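Local structure of periplasmic binding protein/LacI transcriptional regulator (Burkholderia multivorans, 4YLE) at residues Asn231-Met234 with Ala235-Ala238. The protein is probably the substrate-binding component of an ABC transporter that captures a simple sugar in the periplasm for uptake. Residues are numbered along the deposited sequence; the frame is centred on the assembly and turned at random.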
loop_
_atom_site.group_PDB
_atom_site.type_symbol
_atom_site.label_atom_id
_atom_site.label_comp_id
_atom_site.label_asym_id
_atom_site.label_seq_id
_atom_site.Cartn_x
_atom_site.Cartn_y
_atom_site.Cartn_z
ATOM N N ASN A 231 0.812 7.968 -0.552
ATOM C CA ASN A 231 1.673 7.199 -1.470
ATOM C C ASN A 231 2.350 8.143 -2.455
ATOM O O ASN A 231 2.026 9.326 -2.502
ATOM C CB ASN A 231 0.877 6.063 -2.148
ATOM C CG ASN A 231 -0.015 6.527 -3.253
ATOM O OD1 ASN A 231 -0.307 7.711 -3.366
ATOM N ND2 ASN A 231 -0.461 5.586 -4.093
ATOM N N ASP A 232 3.337 7.628 -3.168
ATOM C CA ASP A 232 4.112 8.431 -4.082
ATOM C C ASP A 232 3.270 8.940 -5.252
ATOM O O ASP A 232 3.497 10.050 -5.745
ATOM C CB ASP A 232 5.300 7.655 -4.612
ATOM C CG ASP A 232 6.478 7.583 -3.606
ATOM O OD1 ASP A 232 6.439 8.226 -2.536
ATOM O OD2 ASP A 232 7.443 6.840 -3.918
ATOM N N ASN A 233 2.313 8.146 -5.715
ATOM C CA ASN A 233 1.479 8.600 -6.833
ATOM C C ASN A 233 0.705 9.860 -6.423
ATOM O O ASN A 233 0.636 10.846 -7.197
ATOM C CB ASN A 233 0.539 7.503 -7.308
ATOM C CG ASN A 233 1.207 6.568 -8.280
ATOM O OD1 ASN A 233 2.256 6.905 -8.867
ATOM N ND2 ASN A 233 0.592 5.422 -8.513
HETATM N N MSE A 234 0.157 9.852 -5.212
HETATM C CA MSE A 234 -0.535 11.054 -4.758
HETATM C C MSE A 234 0.452 12.189 -4.572
HETATM O O MSE A 234 0.099 13.351 -4.842
HETATM C CB MSE A 234 -1.316 10.781 -3.502
HETATM C CG MSE A 234 -2.562 9.999 -3.802
HETATM SE SE MSE A 234 -3.730 9.703 -2.309
HETATM C CE MSE A 234 -2.406 8.998 -1.081
ATOM N N ALA A 235 1.675 11.872 -4.130
ATOM C CA ALA A 235 2.719 12.884 -3.982
ATOM C C ALA A 235 3.078 13.515 -5.324
ATOM O O ALA A 235 3.312 14.713 -5.373
ATOM C CB ALA A 235 3.943 12.305 -3.336
ATOM N N ILE A 236 3.110 12.717 -6.400
ATOM C CA ILE A 236 3.364 13.236 -7.745
ATOM C C ILE A 236 2.256 14.213 -8.094
ATOM O O ILE A 236 2.518 15.301 -8.615
ATOM C CB ILE A 236 3.449 12.088 -8.786
ATOM C CG1 ILE A 236 4.740 11.305 -8.550
ATOM C CG2 ILE A 236 3.358 12.614 -10.211
ATOM C CD1 ILE A 236 4.834 9.983 -9.336
ATOM N N GLY A 237 1.015 13.847 -7.795
ATOM C CA GLY A 237 -0.087 14.777 -7.955
ATOM C C GLY A 237 0.114 16.057 -7.170
ATOM O O GLY A 237 -0.099 17.174 -7.723
ATOM N N ALA A 238 0.541 15.926 -5.909
ATOM C CA ALA A 238 0.755 17.107 -5.041
ATOM C C ALA A 238 1.904 18.008 -5.551
ATOM O O ALA A 238 1.787 19.234 -5.539
ATOM C CB ALA A 238 1.010 16.646 -3.604
#
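Ala235 N donates to Asn231 O at 3.0 Å, closing the first turn of helix 232-244, and the side chain of Asn231 caps the same turn. With chi1 at 77° the carboxamide folds back over the helix start, where OD1 accepts from Met234 N at 2.9 Å; the donor stands above the amide plane, well off a lone pair, although the N-H...O angle of 159° is fairly straight. The other end of this N-cap amide is also engaged, since ND2 bonds to Trp205 O and to the unidentified ligand. The next bond along, Ile236 N to Asp232 O, measures 2.8 Å, and the Ile236 side chain comes up to the oxygen end of that carbonyl: CG1, set beside its own backbone N by a chi1 of -71°, comes within 3.3 Å of Asp232 O. From there CD1 runs alongside the Asn233 carboxamide, 4.0 Å from OD1, both side chains pointing the same way. Ala235 CB rests against the same oxygen, 3.3 Å from Asp232 O, and its small methyl packs against Cys229 of strand 226-229, as Ala238 does. The Asp232 carboxylate is held by Thr274 and the backbone of Ile259. This is the strand-to-helix turn of a beta-alpha-beta unit in a periplasmic binding protein fold; using both ends of one amide, Asn231 couples the helix start to the ligand site, whose natural occupant is probably a sugar.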